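Local coordinates for flagellar hook-associated protein (Burkholderia pseudomallei, PDB 4UT1) that probably serves as a structural part of the bacterial flagellum, forming the junction at the end of the flagellar hook, at residues I117-Y120 with F121-L124; A311-F314 with A315-N319; T585-N588 with G589-L593. All coordinates share one frame; numbering follows the deposited sequence.

Interaction 1. Residues I117-Y120 with F121-L124. With EDO (1,2-ethanediol), chain C.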
ATOM      1  N   ILE A 117     -12.757  -9.692   5.185  1.00 15.18           N
ATOM      2  CA  ILE A 117     -12.694  -9.765   3.721  1.00 12.54           C
ATOM      3  C   ILE A 117     -13.371 -11.049   3.225  1.00 16.93           C
ATOM      4  O   ILE A 117     -14.238 -11.006   2.341  1.00 14.26           O
ATOM      5  CB  ILE A 117     -11.243  -9.700   3.217  1.00 11.94           C
ATOM      6  CG1 ILE A 117     -10.665  -8.315   3.474  1.00 13.89           C
ATOM      7  CG2 ILE A 117     -11.178  -9.955   1.719  1.00 16.02           C
ATOM      8  CD1 ILE A 117      -9.198  -8.197   3.107  1.00 14.21           C
ATOM      9  N   THR A 118     -12.989 -12.185   3.801  1.00 15.47           N
ATOM     10  CA  THR A 118     -13.600 -13.468   3.434  1.00 16.33           C
ATOM     11  C   THR A 118     -15.121 -13.429   3.555  1.00 16.87           C
ATOM     12  O   THR A 118     -15.842 -13.904   2.665  1.00 15.32           O
ATOM     13  CB  THR A 118     -13.070 -14.621   4.315  1.00 15.57           C
ATOM     14  OG1 THR A 118     -11.650 -14.722   4.161  1.00 22.20           O
ATOM     15  CG2 THR A 118     -13.721 -15.945   3.921  1.00 22.20           C
ATOM     16  N   ASN A 119     -15.599 -12.869   4.659  1.00 12.56           N
ATOM     17  CA  ASN A 119     -17.029 -12.787   4.932  1.00 15.97           C
ATOM     18  C   ASN A 119     -17.771 -11.892   3.942  1.00 17.72           C
ATOM     19  O   ASN A 119     -18.917 -12.167   3.572  1.00 16.84           O
ATOM     20  CB  ASN A 119     -17.263 -12.300   6.368  1.00 15.47           C
ATOM     21  CG  ASN A 119     -16.989 -13.384   7.397  1.00 17.25           C
ATOM     22  OD1 ASN A 119     -16.846 -14.549   7.045  1.00 18.26           O
ATOM     23  ND2 ASN A 119     -16.920 -13.006   8.674  1.00 15.96           N
ATOM     24  N   TYR A 120     -17.108 -10.830   3.500  1.00 15.98           N
ATOM     25  CA  TYR A 120     -17.711  -9.936   2.525  1.00 10.90           C
ATOM     26  C   TYR A 120     -17.956 -10.674   1.214  1.00 14.00           C
ATOM     27  O   TYR A 120     -19.046 -10.607   0.650  1.00 13.27           O
ATOM     28  CB  TYR A 120     -16.835  -8.711   2.245  1.00 11.06           C
ATOM     29  CG  TYR A 120     -17.475  -7.837   1.186  1.00 13.42           C
ATOM     30  CD1 TYR A 120     -18.569  -7.038   1.497  1.00 11.86           C
ATOM     31  CD2 TYR A 120     -17.016  -7.844  -0.134  1.00  9.29           C
ATOM     32  CE1 TYR A 120     -19.178  -6.252   0.524  1.00 12.42           C
ATOM     33  CE2 TYR A 120     -17.610  -7.062  -1.094  1.00 13.04           C
ATOM     34  CZ  TYR A 120     -18.689  -6.274  -0.764  1.00 10.20           C
ATOM     35  OH  TYR A 120     -19.276  -5.492  -1.719  1.00 10.60           O
ATOM     36  N   PHE A 121     -16.944 -11.387   0.740  1.00 12.81           N
ATOM     37  CA  PHE A 121     -17.097 -12.126  -0.505  1.00 13.19           C
ATOM     38  C   PHE A 121     -18.087 -13.296  -0.375  1.00 15.26           C
ATOM     39  O   PHE A 121     -18.844 -13.545  -1.301  1.00 15.54           O
ATOM     40  CB  PHE A 121     -15.731 -12.607  -1.011  1.00 14.05           C
ATOM     41  CG  PHE A 121     -14.856 -11.487  -1.529  1.00 15.08           C
ATOM     42  CD1 PHE A 121     -15.302 -10.657  -2.550  1.00 14.97           C
ATOM     43  CD2 PHE A 121     -13.601 -11.256  -0.985  1.00 17.60           C
ATOM     44  CE1 PHE A 121     -14.512  -9.617  -3.018  1.00 18.19           C
ATOM     45  CE2 PHE A 121     -12.798 -10.224  -1.453  1.00 14.51           C
ATOM     46  CZ  PHE A 121     -13.260  -9.401  -2.471  1.00 16.97           C
ATOM     47  N   THR A 122     -18.130 -13.992   0.761  1.00 15.21           N
ATOM     48  CA  THR A 122     -19.116 -15.075   0.855  1.00 16.19           C
ATOM     49  C   THR A 122     -20.530 -14.501   0.954  1.00 16.26           C
ATOM     50  O   THR A 122     -21.493 -15.112   0.490  1.00 16.65           O
ATOM     51  CB  THR A 122     -18.835 -16.043   2.024  1.00 18.78           C
ATOM     52  OG1 THR A 122     -18.998 -15.378   3.283  1.00 21.55           O
ATOM     53  CG2 THR A 122     -17.417 -16.598   1.913  1.00 16.11           C
ATOM     54  N   GLY A 123     -20.655 -13.311   1.518  1.00 14.75           N
ATOM     55  CA  GLY A 123     -21.930 -12.616   1.533  1.00 16.34           C
ATOM     56  C   GLY A 123     -22.482 -12.396   0.131  1.00 16.65           C
ATOM     57  O   GLY A 123     -23.687 -12.488  -0.096  1.00 16.34           O
ATOM     58  N   LEU A 124     -21.592 -12.107  -0.811  1.00 12.97           N
ATOM     59  CA  LEU A 124     -21.987 -11.836  -2.190  1.00 15.78           C
ATOM     60  C   LEU A 124     -22.383 -13.124  -2.902  1.00 13.94           C
ATOM     61  O   LEU A 124     -23.142 -13.110  -3.865  1.00 14.03           O
ATOM     62  CB  LEU A 124     -20.852 -11.119  -2.927  1.00 13.91           C
ATOM     63  CG  LEU A 124     -20.530  -9.725  -2.366  1.00 12.15           C
ATOM     64  CD1 LEU A 124     -19.385  -9.057  -3.142  1.00 17.27           C
ATOM     65  CD2 LEU A 124     -21.756  -8.837  -2.422  1.00 15.16           C
TER
HETATM   66  C1  EDO C1629     -19.738  -9.496   9.786  1.00 28.99           C
HETATM   67  O1  EDO C1629     -20.748  -8.634   9.239  1.00 27.51           O
HETATM   68  C2  EDO C1629     -18.893 -10.083   8.655  1.00 24.20           C
HETATM   69  O2  EDO C1629     -17.499  -9.765   8.810  1.00 18.48           O
HETATM   70  O   HOH W   1     -17.813 -16.599   5.342  1.00 23.77           O
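N119 O takes the backbone N-H of G123 at 2.9 Å, and T122 OG1 also lies close to it. This is one turn of the alpha helix 113-129, in the helical domain of FlgK. The T122 hydroxyl sits between its backbone N and carbonyl carbon (chi1 66°). That torsion folds OG1 back over the preceding turn, where OG1 lies 3.2 Å from N119 O. A water bridges the side chains of N119 and T122. It donates to N119 OD1 at 2.8 Å and also pairs with T122 OG1. On this exposed side N119 ND2 makes a weak bond to O2 of an ethanediol, probably from the crystallisation liquor.

The buried side is aromatic. Y120 turns an edge to one face of the F121 ring, with the planes at 69° and the centroids 5.7 Å apart. CD2 of Y120 is the atom over that face, offset toward the rim. I117 and F121 lie side by side, and I117 CG2 touches F121 CE2 at 3.6 Å. Helix 134-193 covers part of this side, with L147 against I117 and A140 against L124. F314 and F337 add further edge-to-face pairs to Y120. One turn on from Y120, L124 lies across a face of its ring. L124 CG stands over the rim of that face, and L124 CD1 comes to 3.4 Å from Y120 CE2.

Interaction 2. Residues A311-F314 with A315-N319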
ATOM      1  N   ALA A 311      -6.448  -2.562   1.195  1.00 12.13           N
ATOM      2  CA  ALA A 311      -7.663  -1.754   1.065  1.00 12.45           C
ATOM      3  C   ALA A 311      -7.861  -1.254  -0.372  1.00 14.12           C
ATOM      4  O   ALA A 311      -8.967  -1.343  -0.926  1.00 12.55           O
ATOM      5  CB  ALA A 311      -7.626  -0.573   2.041  1.00 12.36           C
ATOM      6  N   VAL A 312      -6.793  -0.736  -0.972  1.00 10.86           N
ATOM      7  CA  VAL A 312      -6.866  -0.205  -2.316  1.00 11.68           C
ATOM      8  C   VAL A 312      -7.190  -1.323  -3.301  1.00 10.98           C
ATOM      9  O   VAL A 312      -8.066  -1.181  -4.125  1.00 10.63           O
ATOM     10  CB  VAL A 312      -5.564   0.494  -2.744  1.00 11.66           C
ATOM     11  CG1 VAL A 312      -5.593   0.806  -4.244  1.00  8.69           C
ATOM     12  CG2 VAL A 312      -5.344   1.765  -1.938  1.00  9.58           C
ATOM     13  N   SER A 313      -6.476  -2.434  -3.205  1.00 10.91           N
ATOM     14  CA  SER A 313      -6.705  -3.524  -4.133  1.00 14.60           C
ATOM     15  C   SER A 313      -8.124  -4.068  -3.981  1.00 14.51           C
ATOM     16  O   SER A 313      -8.780  -4.349  -4.969  1.00 13.28           O
ATOM     17  CB  SER A 313      -5.689  -4.647  -3.923  1.00 16.84           C
ATOM     18  OG  SER A 313      -5.891  -5.663  -4.890  1.00 17.41           O
ATOM     19  N   PHE A 314      -8.587  -4.224  -2.740  1.00 12.18           N
ATOM     20  CA  PHE A 314      -9.945  -4.697  -2.491  1.00 12.98           C
ATOM     21  C   PHE A 314     -10.988  -3.771  -3.126  1.00 12.29           C
ATOM     22  O   PHE A 314     -11.840  -4.212  -3.884  1.00 11.60           O
ATOM     23  CB  PHE A 314     -10.204  -4.828  -0.975  1.00 11.15           C
ATOM     24  CG  PHE A 314     -11.661  -4.999  -0.617  1.00 11.54           C
ATOM     25  CD1 PHE A 314     -12.476  -3.891  -0.412  1.00 11.37           C
ATOM     26  CD2 PHE A 314     -12.219  -6.267  -0.484  1.00 12.11           C
ATOM     27  CE1 PHE A 314     -13.809  -4.043  -0.081  1.00 12.66           C
ATOM     28  CE2 PHE A 314     -13.559  -6.424  -0.144  1.00 11.19           C
ATOM     29  CZ  PHE A 314     -14.355  -5.314   0.049  1.00 10.92           C
ATOM     30  N   ALA A 315     -10.920  -2.486  -2.799  1.00 11.05           N
ATOM     31  CA  ALA A 315     -11.854  -1.509  -3.346  1.00 10.62           C
ATOM     32  C   ALA A 315     -11.817  -1.488  -4.877  1.00 14.01           C
ATOM     33  O   ALA A 315     -12.860  -1.494  -5.523  1.00 10.99           O
ATOM     34  CB  ALA A 315     -11.558  -0.120  -2.783  1.00 14.03           C
ATOM     35  N   SER A 316     -10.617  -1.483  -5.447  1.00 11.50           N
ATOM     36  CA  SER A 316     -10.470  -1.395  -6.886  1.00 10.43           C
ATOM     37  C   SER A 316     -11.083  -2.613  -7.579  1.00 12.00           C
ATOM     38  O   SER A 316     -11.796  -2.478  -8.565  1.00 12.05           O
ATOM     39  CB  SER A 316      -8.997  -1.256  -7.271  1.00 14.62           C
ATOM     40  OG  SER A 316      -8.491   0.010  -6.869  1.00 16.18           O
ATOM     41  N   GLN A 317     -10.782  -3.795  -7.064  1.00 11.12           N
ATOM     42  CA  GLN A 317     -11.333  -5.029  -7.632  1.00 10.86           C
ATOM     43  C   GLN A 317     -12.846  -5.113  -7.547  1.00 13.24           C
ATOM     44  O   GLN A 317     -13.504  -5.556  -8.490  1.00 12.03           O
ATOM     45  CB  GLN A 317     -10.751  -6.251  -6.941  1.00 11.15           C
ATOM     46  CG  GLN A 317      -9.338  -6.562  -7.317  1.00 18.70           C
ATOM     47  CD  GLN A 317      -8.861  -7.819  -6.639  1.00 21.36           C
ATOM     48  OE1 GLN A 317      -9.160  -8.921  -7.087  1.00 23.14           O
ATOM     49  NE2 GLN A 317      -8.148  -7.664  -5.531  1.00 21.39           N
ATOM     50  N   VAL A 318     -13.397  -4.729  -6.410  1.00 11.56           N
ATOM     51  CA  VAL A 318     -14.827  -4.835  -6.203  1.00 10.91           C
ATOM     52  C   VAL A 318     -15.522  -3.814  -7.094  1.00 12.47           C
ATOM     53  O   VAL A 318     -16.486  -4.134  -7.793  1.00 11.41           O
ATOM     54  CB  VAL A 318     -15.197  -4.638  -4.703  1.00 10.74           C
ATOM     55  CG1 VAL A 318     -16.681  -4.355  -4.531  1.00 12.56           C
ATOM     56  CG2 VAL A 318     -14.780  -5.869  -3.912  1.00  7.92           C
ATOM     57  N   ASN A 319     -14.984  -2.599  -7.119  1.00  9.23           N
ATOM     58  CA  ASN A 319     -15.534  -1.540  -7.952  1.00 11.49           C
ATOM     59  C   ASN A 319     -15.524  -1.933  -9.425  1.00 11.65           C
ATOM     60  O   ASN A 319     -16.499  -1.703 -10.132  1.00 13.00           O
ATOM     61  CB  ASN A 319     -14.762  -0.225  -7.765  1.00 11.27           C
ATOM     62  CG  ASN A 319     -15.041   0.421  -6.422  1.00 11.92           C
ATOM     63  OD1 ASN A 319     -15.992   0.055  -5.748  1.00 12.48           O
ATOM     64  ND2 ASN A 319     -14.207   1.388  -6.027  1.00 15.26           N
TER
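Q317 reaches back along one turn of helix 287-322 to S313. Its CB lies 3.4 Å from S313 O, the acceptor of its own backbone N-H. CG follows beside the same oxygen at 3.3 Å. With chi1 at -74°, CG is anti to the carbonyl carbon, and this directs the chain back toward the preceding turn. The amide end then meets S313 twice through NE2. One bond goes to S313 OG at 3.1 Å and the other to S313 O, and both are weak. At the other end of the amide, OE1 has a weak bond to S583. The S313 hydroxyl is itself bound to T364 O, so the amide joins a small polar group inside the protein.

The next pair along the helix is apolar. Like S313 with Q317, F314 and V318 make an i to i+4 contact of an alpha helix, here within the helical domain. They lie side by side and point the same way. V318 CG2 stands over one face of the F314 ring in a CH-pi contact, 4.1 Å from the centroid and 16° off the ring normal. The helix bond from V318 N to F314 O, 3.0 Å, holds the two residues one turn apart.

The turn is buried among several elements. L147 and L151 of helix 134-193 touch F314 and A311. L593, at the start of helix 593-630, packs on S313, F314 and Q317. Helix 430-433 meets A311 and V312 through L431 and A430.

Interaction 3. Residues T585-N588 with G589-L593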
ATOM      1  N   THR A 585      -3.856 -10.687  -6.763  1.00 25.70           N
ATOM      2  CA  THR A 585      -3.604  -9.310  -7.161  1.00 25.82           C
ATOM      3  C   THR A 585      -2.403  -8.689  -6.467  1.00 27.28           C
ATOM      4  O   THR A 585      -1.966  -7.593  -6.831  1.00 28.09           O
ATOM      5  CB  THR A 585      -4.836  -8.432  -6.881  1.00 25.32           C
ATOM      6  OG1 THR A 585      -5.166  -8.500  -5.484  1.00 26.70           O
ATOM      7  CG2 THR A 585      -6.021  -8.911  -7.716  1.00 27.53           C
ATOM      8  N   MET A 586      -1.879  -9.390  -5.465  1.00 26.74           N
ATOM      9  CA  MET A 586      -0.804  -8.862  -4.645  1.00 34.17           C
ATOM     10  C   MET A 586       0.509  -9.584  -4.913  1.00 33.68           C
ATOM     11  O   MET A 586       0.518 -10.723  -5.396  1.00 28.70           O
ATOM     12  CB  MET A 586      -1.169  -8.959  -3.157  1.00 30.09           C
ATOM     13  CG  MET A 586      -2.473  -8.239  -2.789  1.00 30.28           C
ATOM     14  SD  MET A 586      -2.507  -6.518  -3.344  1.00 30.65           S
ATOM     15  CE  MET A 586      -1.156  -5.818  -2.396  1.00 21.89           C
ATOM     16  N   ASN A 587       1.609  -8.906  -4.586  1.00 31.60           N
ATOM     17  CA  ASN A 587       2.954  -9.446  -4.757  1.00 37.34           C
ATOM     18  C   ASN A 587       3.172  -9.939  -6.181  1.00 40.87           C
ATOM     19  O   ASN A 587       3.520 -11.101  -6.400  1.00 41.01           O
ATOM     20  CB  ASN A 587       3.220 -10.579  -3.761  1.00 39.35           C
ATOM     21  CG  ASN A 587       3.040 -10.146  -2.315  1.00 43.29           C
ATOM     22  OD1 ASN A 587       2.450 -10.865  -1.507  1.00 41.67           O
ATOM     23  ND2 ASN A 587       3.546  -8.965  -1.981  1.00 44.51           N
ATOM     24  N   ASN A 588       2.947  -9.045  -7.139  1.00 42.40           N
ATOM     25  CA  ASN A 588       3.128  -9.342  -8.557  1.00 41.94           C
ATOM     26  C   ASN A 588       2.276 -10.508  -9.054  1.00 41.97           C
ATOM     27  O   ASN A 588       2.769 -11.408  -9.739  1.00 39.06           O
ATOM     28  CB  ASN A 588       4.604  -9.613  -8.847  1.00 43.58           C
ATOM     29  CG  ASN A 588       5.482  -8.417  -8.540  1.00 47.54           C
ATOM     30  OD1 ASN A 588       5.278  -7.719  -7.546  1.00 49.88           O
ATOM     31  ND2 ASN A 588       6.459  -8.167  -9.401  1.00 53.75           N
ATOM     32  N   GLY A 589       0.990 -10.480  -8.720  1.00 38.30           N
ATOM     33  CA  GLY A 589       0.049 -11.456  -9.238  1.00 34.17           C
ATOM     34  C   GLY A 589       0.231 -12.849  -8.665  1.00 34.39           C
ATOM     35  O   GLY A 589      -0.129 -13.839  -9.300  1.00 31.48           O
ATOM     36  N   THR A 590       0.770 -12.927  -7.453  1.00 29.43           N
ATOM     37  CA  THR A 590       1.087 -14.220  -6.859  1.00 32.82           C
ATOM     38  C   THR A 590       0.280 -14.547  -5.596  1.00 34.29           C
ATOM     39  O   THR A 590       0.165 -15.715  -5.222  1.00 34.52           O
ATOM     40  CB  THR A 590       2.586 -14.312  -6.519  1.00 34.82           C
ATOM     41  OG1 THR A 590       2.900 -13.409  -5.450  1.00 34.85           O
ATOM     42  CG2 THR A 590       3.427 -13.967  -7.751  1.00 32.34           C
ATOM     43  N   THR A 591      -0.274 -13.538  -4.932  1.00 26.80           N
ATOM     44  CA  THR A 591      -1.009 -13.812  -3.698  1.00 26.34           C
ATOM     45  C   THR A 591      -2.360 -13.105  -3.646  1.00 21.10           C
ATOM     46  O   THR A 591      -2.552 -12.052  -4.255  1.00 23.98           O
ATOM     47  CB  THR A 591      -0.193 -13.413  -2.448  1.00 31.89           C
ATOM     48  OG1 THR A 591      -0.412 -12.029  -2.149  1.00 32.22           O
ATOM     49  CG2 THR A 591       1.297 -13.667  -2.669  1.00 30.32           C
ATOM     50  N   THR A 592      -3.285 -13.706  -2.909  1.00 20.91           N
ATOM     51  CA  THR A 592      -4.630 -13.175  -2.733  1.00 23.68           C
ATOM     52  C   THR A 592      -4.642 -12.093  -1.654  1.00 19.64           C
ATOM     53  O   THR A 592      -3.624 -11.839  -1.014  1.00 21.83           O
ATOM     54  CB  THR A 592      -5.618 -14.276  -2.333  1.00 22.84           C
ATOM     55  OG1 THR A 592      -5.308 -14.722  -1.009  1.00 21.99           O
ATOM     56  CG2 THR A 592      -5.525 -15.460  -3.287  1.00 19.69           C
ATOM     57  N   LEU A 593      -5.793 -11.456  -1.469  1.00 16.56           N
ATOM     58  CA  LEU A 593      -5.929 -10.418  -0.457  1.00 20.02           C
ATOM     59  C   LEU A 593      -5.654 -10.972   0.942  1.00 19.42           C
ATOM     60  O   LEU A 593      -4.924 -10.364   1.725  1.00 18.06           O
ATOM     61  CB  LEU A 593      -7.328  -9.793  -0.519  1.00 21.53           C
ATOM     62  CG  LEU A 593      -7.659  -8.994  -1.778  1.00 21.99           C
ATOM     63  CD1 LEU A 593      -9.125  -8.604  -1.814  1.00 19.52           C
ATOM     64  CD2 LEU A 593      -6.788  -7.764  -1.845  1.00 18.83           C
TER
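M586 and T591 form the tight part of this turn. Their backbones make an antiparallel hydrogen-bonded pair. M586 N donates to T591 O in the carbonyl plane at 3.0 Å, and T591 N returns a bond to M586 O. The same oxygen accepts T590 N at 3.0 Å. These two N-H groups reach it from opposite faces of the carbonyl plane, so the oxygen is gripped twice.

Helix 287-322 borders the buried end. T585 OG1, whose partner is S313, is set between its backbone N and carbonyl carbon by a chi1 of 58°. L593 CD2 comes within 4.1 Å of T585 OG1. In M586 the bends at chi2 and chi3 carry SD over to S313 on helix 287-322.

The exposed side has few contacts between side chains and is held by two hydroxyl bonds. One is short: T590 OG1 donates to N587 O at 2.6 Å. The other comes from T591, which spans both sides. Its OG1 packs against M586 CB at 3.3 Å and donates to N587 OD1 at 3.2 Å. The hydroxyl comes from above the carbonyl plane, 42° out of it. Residues N587, N588 and G589 all have positive phi, which carries the chain round the bend.

Beyond the turn, T592 is the N-cap of helix 593-630, with its OG1 accepting from G595 N. T590 and T591 both face M586, and both their N-H groups bond to its O. This fits a classic beta bulge at a single bridge, in a tight reversal leading into the helix.

How the interactions relate
Along the chain the order is interaction 1 on helix 113-129, interaction 2 on helix 287-322, and interaction 3 in the loop between helices 572-579 and 593-630. The centres of 1 and 2 are 13 Å apart, as are those of 2 and 3; 1 and 3 are 18 Å apart. All three touch one another. F121 CZ packs on F314 CE2 at 3.8 Å. F121 CE2 also meets L593 CD1 at 4.0 Å. Between interactions 2 and 3, S313 OG and T585 OG1 lie 3.0 Å apart, probably hydrogen-bonded. Parts far apart in sequence thus meet in one place, where the late helix 593-630 begins against the earlier helices.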